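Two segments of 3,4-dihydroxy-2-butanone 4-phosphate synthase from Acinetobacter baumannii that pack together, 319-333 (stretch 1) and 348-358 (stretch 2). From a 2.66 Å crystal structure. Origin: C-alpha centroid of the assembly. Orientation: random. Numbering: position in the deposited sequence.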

ATOM      1  N   ALA A 319      18.363  -8.254  -7.785  1.00 44.69           N
ATOM      2  CA  ALA A 319      17.476  -8.566  -6.669  1.00 38.00           C
ATOM      3  C   ALA A 319      17.448 -10.074  -6.414  1.00 44.00           C
ATOM      4  O   ALA A 319      16.430 -10.746  -6.594  1.00 43.08           O
ATOM      5  CB  ALA A 319      16.069  -8.022  -6.925  1.00 45.03           C
ATOM      6  N   LEU A 320      18.648 -10.621  -6.206  1.00 42.73           N
ATOM      7  CA  LEU A 320      18.805 -12.070  -6.146  1.00 28.81           C
ATOM      8  C   LEU A 320      17.957 -12.677  -5.040  1.00 44.71           C
ATOM      9  O   LEU A 320      17.463 -13.802  -5.180  1.00 48.45           O
ATOM     10  CB  LEU A 320      20.277 -12.419  -5.934  1.00 37.11           C
ATOM     11  CG  LEU A 320      20.747 -13.815  -6.343  1.00 58.66           C
ATOM     12  CD1 LEU A 320      20.370 -14.136  -7.777  1.00 56.64           C
ATOM     13  CD2 LEU A 320      22.256 -13.922  -6.147  1.00 45.62           C
ATOM     14  N   SER A 321      17.779 -11.954  -3.933  1.00 52.59           N
ATOM     15  CA  SER A 321      16.824 -12.378  -2.916  1.00 45.77           C
ATOM     16  C   SER A 321      15.436 -12.565  -3.516  1.00 39.04           C
ATOM     17  O   SER A 321      14.796 -13.604  -3.318  1.00 34.04           O
ATOM     18  CB  SER A 321      16.787 -11.354  -1.784  1.00 40.82           C
ATOM     19  OG  SER A 321      18.017 -11.341  -1.085  1.00 43.16           O
ATOM     20  N   HIS A 322      14.944 -11.555  -4.236  1.00 37.13           N
ATOM     21  CA  HIS A 322      13.614 -11.641  -4.825  1.00 39.27           C
ATOM     22  C   HIS A 322      13.508 -12.764  -5.846  1.00 36.26           C
ATOM     23  O   HIS A 322      12.403 -13.255  -6.097  1.00 36.17           O
ATOM     24  CB  HIS A 322      13.247 -10.308  -5.476  1.00 41.40           C
ATOM     25  CG  HIS A 322      11.862 -10.275  -6.042  1.00 46.04           C
ATOM     26  ND1 HIS A 322      11.558 -10.765  -7.295  1.00 51.41           N
ATOM     27  CD2 HIS A 322      10.684  -9.890  -5.495  1.00 37.68           C
ATOM     28  CE1 HIS A 322      10.273 -10.576  -7.538  1.00 47.61           C
ATOM     29  NE2 HIS A 322       9.713 -10.088  -6.446  1.00 54.03           N
ATOM     30  N   GLN A 323      14.629 -13.199  -6.423  1.00 38.87           N
ATOM     31  CA  GLN A 323      14.602 -14.325  -7.350  1.00 41.61           C
ATOM     32  C   GLN A 323      14.434 -15.645  -6.607  1.00 40.58           C
ATOM     33  O   GLN A 323      13.542 -16.438  -6.927  1.00 46.95           O
ATOM     34  CB  GLN A 323      15.877 -14.342  -8.191  1.00 37.08           C
ATOM     35  CG  GLN A 323      15.988 -13.194  -9.183  1.00 58.77           C
ATOM     36  CD  GLN A 323      17.253 -13.266 -10.018  1.00 67.77           C
ATOM     37  OE1 GLN A 323      18.032 -14.212  -9.904  1.00 69.91           O
ATOM     38  NE2 GLN A 323      17.445 -12.284 -10.890  1.00 64.57           N
ATOM     39  N   TYR A 324      15.262 -15.879  -5.584  1.00 44.05           N
ATOM     40  CA  TYR A 324      15.155 -17.111  -4.814  1.00 42.80           C
ATOM     41  C   TYR A 324      13.841 -17.178  -4.046  1.00 36.87           C
ATOM     42  O   TYR A 324      13.325 -18.273  -3.796  1.00 40.63           O
ATOM     43  CB  TYR A 324      16.326 -17.231  -3.838  1.00 50.41           C
ATOM     44  CG  TYR A 324      17.692 -17.264  -4.488  1.00 59.13           C
ATOM     45  CD1 TYR A 324      17.832 -17.486  -5.852  1.00 58.29           C
ATOM     46  CD2 TYR A 324      18.840 -17.250  -3.711  1.00 56.31           C
ATOM     47  CE1 TYR A 324      19.079 -17.583  -6.434  1.00 58.12           C
ATOM     48  CE2 TYR A 324      20.089 -17.397  -4.277  1.00 53.48           C
ATOM     49  CZ  TYR A 324      20.205 -17.547  -5.640  1.00 57.66           C
ATOM     50  OH  TYR A 324      21.451 -17.670  -6.209  1.00 69.52           O
ATOM     51  N   GLN A 325      13.322 -16.028  -3.616  1.00 34.76           N
ATOM     52  CA  GLN A 325      11.944 -15.968  -3.146  1.00 35.07           C
ATOM     53  C   GLN A 325      10.984 -16.458  -4.222  1.00 38.22           C
ATOM     54  O   GLN A 325      10.121 -17.305  -3.963  1.00 37.82           O
ATOM     55  CB  GLN A 325      11.602 -14.539  -2.723  1.00 39.80           C
ATOM     56  CG  GLN A 325      12.288 -14.095  -1.443  1.00 37.71           C
ATOM     57  CD  GLN A 325      12.190 -12.600  -1.216  1.00 30.94           C
ATOM     58  OE1 GLN A 325      11.618 -11.875  -2.029  1.00 34.22           O
ATOM     59  NE2 GLN A 325      12.670 -12.146  -0.066  1.00 38.71           N
ATOM     60  N   THR A 326      11.122 -15.938  -5.444  1.00 36.24           N
ATOM     61  CA  THR A 326      10.179 -16.273  -6.504  1.00 40.50           C
ATOM     62  C   THR A 326      10.194 -17.770  -6.782  1.00 43.62           C
ATOM     63  O   THR A 326       9.207 -18.473  -6.534  1.00 48.22           O
ATOM     64  CB  THR A 326      10.514 -15.492  -7.779  1.00 36.17           C
ATOM     65  OG1 THR A 326      10.251 -14.099  -7.573  1.00 47.31           O
ATOM     66  CG2 THR A 326       9.683 -15.996  -8.971  1.00 35.56           C
ATOM     67  N   ILE A 327      11.353 -18.295  -7.182  1.00 29.18           N
ATOM     68  CA  ILE A 327      11.409 -19.661  -7.682  1.00 34.98           C
ATOM     69  C   ILE A 327      11.298 -20.672  -6.550  1.00 34.42           C
ATOM     70  O   ILE A 327      10.789 -21.777  -6.767  1.00 38.09           O
ATOM     71  CB  ILE A 327      12.700 -19.872  -8.499  1.00 48.69           C
ATOM     72  CG1 ILE A 327      12.453 -20.872  -9.635  1.00 68.63           C
ATOM     73  CG2 ILE A 327      13.842 -20.344  -7.607  1.00 37.53           C
ATOM     74  CD1 ILE A 327      11.542 -20.350 -10.737  1.00 43.81           C
ATOM     75  N   GLY A 328      11.573 -20.257  -5.313  1.00 46.10           N
ATOM     76  CA  GLY A 328      11.314 -21.128  -4.179  1.00 48.59           C
ATOM     77  C   GLY A 328       9.834 -21.327  -3.917  1.00 42.24           C
ATOM     78  O   GLY A 328       9.385 -22.449  -3.662  1.00 31.92           O
ATOM     79  N   VAL A 329       9.051 -20.248  -3.984  1.00 40.54           N
ATOM     80  CA  VAL A 329       7.598 -20.384  -3.928  1.00 37.87           C
ATOM     81  C   VAL A 329       7.097 -21.143  -5.148  1.00 32.76           C
ATOM     82  O   VAL A 329       6.378 -22.141  -5.026  1.00 30.01           O
ATOM     83  CB  VAL A 329       6.932 -19.001  -3.810  1.00 38.88           C
ATOM     84  CG1 VAL A 329       5.417 -19.112  -3.966  1.00 28.27           C
ATOM     85  CG2 VAL A 329       7.280 -18.362  -2.477  1.00 46.23           C
ATOM     86  N   GLY A 330       7.577 -20.762  -6.331  1.00 36.71           N
ATOM     87  CA  GLY A 330       7.165 -21.450  -7.542  1.00 34.43           C
ATOM     88  C   GLY A 330       7.571 -22.909  -7.568  1.00 34.11           C
ATOM     89  O   GLY A 330       6.845 -23.746  -8.110  1.00 36.48           O
ATOM     90  N   ALA A 331       8.659 -23.256  -6.878  1.00 37.21           N
ATOM     91  CA  ALA A 331       9.150 -24.628  -6.913  1.00 36.49           C
ATOM     92  C   ALA A 331       8.376 -25.524  -5.954  1.00 35.68           C
ATOM     93  O   ALA A 331       8.050 -26.666  -6.297  1.00 37.45           O
ATOM     94  CB  ALA A 331      10.643 -24.662  -6.584  1.00 37.21           C
ATOM     95  N   GLN A 332       8.008 -25.000  -4.783  1.00 37.56           N
ATOM     96  CA  GLN A 332       7.204 -25.779  -3.849  1.00 27.37           C
ATOM     97  C   GLN A 332       5.793 -26.000  -4.376  1.00 37.19           C
ATOM     98  O   GLN A 332       5.220 -27.076  -4.173  1.00 47.28           O
ATOM     99  CB  GLN A 332       7.158 -25.083  -2.490  1.00 34.94           C
ATOM    100  CG  GLN A 332       8.511 -24.981  -1.804  1.00 27.70           C
ATOM    101  CD  GLN A 332       8.443 -24.238  -0.480  1.00 31.62           C
ATOM    102  OE1 GLN A 332       7.452 -24.330   0.247  1.00 39.98           O
ATOM    103  NE2 GLN A 332       9.481 -23.465  -0.180  1.00 36.29           N
ATOM    104  N   ILE A 333       5.275 -25.057  -5.165  1.00 43.63           N
ATOM    105  CA  ILE A 333       3.998 -25.269  -5.840  1.00 40.19           C
ATOM    106  C   ILE A 333       4.115 -26.416  -6.836  1.00 48.83           C
ATOM    107  O   ILE A 333       3.226 -27.271  -6.934  1.00 39.14           O
ATOM    108  CB  ILE A 333       3.533 -23.969  -6.523  1.00 41.81           C
ATOM    109  CG1 ILE A 333       3.091 -22.954  -5.465  1.00 66.71           C
ATOM    110  CG2 ILE A 333       2.410 -24.256  -7.510  1.00 50.82           C
ATOM    111  CD1 ILE A 333       2.725 -21.590  -6.023  1.00 58.59           C
ATOM    112  N   PRO A 348      16.669 -18.431 -19.609  1.00 55.07           N
ATOM    113  CA  PRO A 348      17.426 -19.254 -18.661  1.00 61.52           C
ATOM    114  C   PRO A 348      17.652 -18.533 -17.340  1.00 59.81           C
ATOM    115  O   PRO A 348      17.822 -17.312 -17.290  1.00 52.72           O
ATOM    116  CB  PRO A 348      18.753 -19.513 -19.391  1.00 62.78           C
ATOM    117  CG  PRO A 348      18.784 -18.531 -20.535  1.00 56.11           C
ATOM    118  CD  PRO A 348      17.353 -18.326 -20.908  1.00 56.16           C
ATOM    119  N   LEU A 349      17.687 -19.317 -16.266  1.00 58.36           N
ATOM    120  CA  LEU A 349      17.703 -18.781 -14.915  1.00 65.91           C
ATOM    121  C   LEU A 349      19.151 -18.631 -14.445  1.00 72.19           C
ATOM    122  O   LEU A 349      20.099 -18.863 -15.200  1.00 79.02           O
ATOM    123  CB  LEU A 349      16.892 -19.678 -13.982  1.00 68.63           C
ATOM    124  CG  LEU A 349      15.502 -20.082 -14.481  1.00 73.61           C
ATOM    125  CD1 LEU A 349      14.899 -21.145 -13.578  1.00 40.88           C
ATOM    126  CD2 LEU A 349      14.586 -18.869 -14.572  1.00 71.76           C
ATOM    127  N   ARG A 350      19.338 -18.276 -13.177  1.00 54.39           N
ATOM    128  CA  ARG A 350      20.637 -18.442 -12.544  1.00 69.61           C
ATOM    129  C   ARG A 350      21.053 -19.908 -12.569  1.00 70.93           C
ATOM    130  O   ARG A 350      20.220 -20.816 -12.516  1.00 67.34           O
ATOM    131  CB  ARG A 350      20.597 -17.930 -11.105  1.00 73.94           C
ATOM    132  CG  ARG A 350      20.416 -16.424 -10.987  1.00 67.85           C
ATOM    133  CD  ARG A 350      21.739 -15.686 -11.135  1.00 48.82           C
ATOM    134  NE  ARG A 350      21.547 -14.251 -11.330  1.00 63.27           N
ATOM    135  CZ  ARG A 350      21.256 -13.681 -12.497  1.00 75.76           C
ATOM    136  NH1 ARG A 350      21.116 -14.421 -13.590  1.00 88.60           N
ATOM    137  NH2 ARG A 350      21.124 -12.364 -12.573  1.00 68.42           N
ATOM    138  N   PHE A 351      22.362 -20.135 -12.646  1.00 59.75           N
ATOM    139  CA  PHE A 351      22.885 -21.486 -12.525  1.00 71.66           C
ATOM    140  C   PHE A 351      22.568 -22.056 -11.149  1.00 76.60           C
ATOM    141  O   PHE A 351      22.555 -21.337 -10.146  1.00 73.80           O
ATOM    142  CB  PHE A 351      24.393 -21.494 -12.766  1.00 71.12           C
ATOM    143  CG  PHE A 351      24.967 -22.866 -12.939  1.00 76.40           C
ATOM    144  CD1 PHE A 351      24.801 -23.553 -14.129  1.00 66.13           C
ATOM    145  CD2 PHE A 351      25.551 -23.523 -11.869  1.00 85.26           C
ATOM    146  CE1 PHE A 351      25.195 -24.869 -14.244  1.00 69.55           C
ATOM    147  CE2 PHE A 351      26.015 -24.815 -12.001  1.00 76.28           C
ATOM    148  CZ  PHE A 351      25.776 -25.510 -13.166  1.00 69.38           C
ATOM    149  N   ASN A 352      22.232 -23.346 -11.119  1.00 74.66           N
ATOM    150  CA  ASN A 352      21.815 -24.026  -9.894  1.00 74.62           C
ATOM    151  C   ASN A 352      20.638 -23.318  -9.232  1.00 70.21           C
ATOM    152  O   ASN A 352      20.434 -23.429  -8.020  1.00 61.69           O
ATOM    153  CB  ASN A 352      22.978 -24.149  -8.905  1.00 81.81           C
ATOM    154  CG  ASN A 352      23.870 -25.338  -9.199  1.00 84.02           C
ATOM    155  OD1 ASN A 352      23.793 -25.934 -10.274  1.00 79.65           O
ATOM    156  ND2 ASN A 352      24.669 -25.736  -8.216  1.00 92.06           N
ATOM    157  N   ALA A 353      19.838 -22.600 -10.021  1.00 63.41           N
ATOM    158  CA  ALA A 353      18.753 -21.819  -9.442  1.00 60.20           C
ATOM    159  C   ALA A 353      17.804 -22.700  -8.641  1.00 61.36           C
ATOM    160  O   ALA A 353      17.191 -22.227  -7.676  1.00 62.38           O
ATOM    161  CB  ALA A 353      17.998 -21.077 -10.544  1.00 53.74           C
ATOM    162  N   LEU A 354      17.585 -23.940  -9.081  1.00 52.39           N
ATOM    163  CA  LEU A 354      16.511 -24.747  -8.520  1.00 55.60           C
ATOM    164  C   LEU A 354      16.990 -25.671  -7.403  1.00 61.62           C
ATOM    165  O   LEU A 354      16.749 -25.404  -6.222  1.00 83.33           O
ATOM    166  CB  LEU A 354      15.865 -25.584  -9.634  1.00 45.52           C
ATOM    167  CG  LEU A 354      14.933 -24.895 -10.633  1.00 49.66           C
ATOM    168  CD1 LEU A 354      15.680 -23.974 -11.584  1.00 49.50           C
ATOM    169  CD2 LEU A 354      14.156 -25.942 -11.426  1.00 54.22           C
ATOM    170  N   SER A 355      17.824 -26.647  -7.762  1.00 63.54           N
ATOM    171  CA  SER A 355      18.895 -27.196  -6.939  1.00 64.03           C
ATOM    172  C   SER A 355      18.464 -28.085  -5.776  1.00 79.44           C
ATOM    173  O   SER A 355      19.259 -28.918  -5.326  1.00 86.56           O
ATOM    174  CB  SER A 355      19.742 -26.068  -6.344  1.00 57.51           C
ATOM    175  OG  SER A 355      20.718 -26.607  -5.466  1.00 67.86           O
ATOM    176  N   GLY A 356      17.179 -28.105  -5.449  1.00 58.68           N
ATOM    177  CA  GLY A 356      16.760 -28.755  -4.221  1.00 64.41           C
ATOM    178  C   GLY A 356      15.450 -29.486  -4.380  1.00 81.96           C
ATOM    179  O   GLY A 356      15.099 -30.340  -3.561  1.00 82.48           O
ATOM    180  N   PHE A 357      14.926 -29.407  -5.596  1.00 80.02           N
ATOM    181  CA  PHE A 357      13.521 -29.680  -5.879  1.00 85.28           C
ATOM    182  C   PHE A 357      13.520 -30.738  -6.977  1.00 83.55           C
ATOM    183  O   PHE A 357      13.744 -30.421  -8.148  1.00 99.20           O
ATOM    184  CB  PHE A 357      12.787 -28.408  -6.293  1.00 77.72           C
ATOM    185  CG  PHE A 357      12.910 -27.286  -5.293  1.00 65.88           C
ATOM    186  CD1 PHE A 357      14.079 -26.547  -5.201  1.00 64.36           C
ATOM    187  CD2 PHE A 357      11.838 -26.929  -4.492  1.00 63.06           C
ATOM    188  CE1 PHE A 357      14.207 -25.540  -4.262  1.00 63.43           C
ATOM    189  CE2 PHE A 357      11.928 -25.854  -3.621  1.00 47.91           C
ATOM    190  CZ  PHE A 357      13.116 -25.161  -3.505  1.00 50.70           C
ATOM    191  N   ASN A 358      13.227 -31.984  -6.612  1.00 68.84           N
ATOM    192  CA  ASN A 358      12.624 -32.882  -7.582  1.00 96.53           C
ATOM    193  C   ASN A 358      13.505 -33.087  -8.806  1.00109.18           C
ATOM    194  O   ASN A 358      13.048 -32.758  -9.899  1.00108.86           O
ATOM    195  CB  ASN A 358      11.260 -32.375  -8.067  1.00 87.74           C
ATOM    196  CG  ASN A 358      10.153 -32.595  -7.056  1.00 81.78           C
ATOM    197  OD1 ASN A 358       9.170 -31.854  -7.054  1.00 73.30           O
ATOM    198  ND2 ASN A 358      10.184 -33.741  -6.380  1.00 70.47           N
TER

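Stretch 1 is helical from Leu320 to Ile333, and the helix continues beyond it, with Ala319 at the N-cap position. Stretch 2 has no regular helix or strand and packs against the helix. A type II beta turn from Arg350 to Ala353 bends it, closed by a weak bond from Ala353 N to Arg350 O at 3.1 Å. The backbones come near at two levels: CA of Ile327 lies 7.3 Å from CA of Leu354, and CA of Ala331 lies 6.8 Å from CA of Phe357. The two stretches together bury 427 Å².

No hydrogen bond crosses the contact. Within the helix, backbone bonds run from Gln323 N onward, as in Ile327 N to Gln323 O at 2.9 Å and Gln332 N to Gly328 O at 3.1 Å. Thr326 OG1 also donates to His322 O at 2.7 Å. The stretches therefore meet mainly by van der Waals packing.

The aromatic contact centres on Phe357, which has the largest covered area. Ala331 CB sits over one face of its ring, 3.6 Å from the centroid and 24° off the normal. This is a CH-pi contact: methyl hydrogens can approach the pi cloud. Gln332 CG meets the ring edge, 4.0 Å from Phe357 CE2. The amide of Gln332 is hydrogen-bonded elsewhere in the structure.

Apolar packing continues at Ile327, which points toward stretch 2. Its CD1 lies 4.5 Å from Leu349 CD1, a loose contact. Its CG2 lies 3.8 Å from Ala353 O, so the branched side chain also packs against backbone.

Arg350 extends its long side chain along the start of the helix. Its NE is 3.7 Å from Leu320 CD1, and its CG is 3.4 Å from Gln323 OE1. That oxygen lies over one face of the guanidinium, where no N–H points. The contact is packing rather than a hydrogen bond.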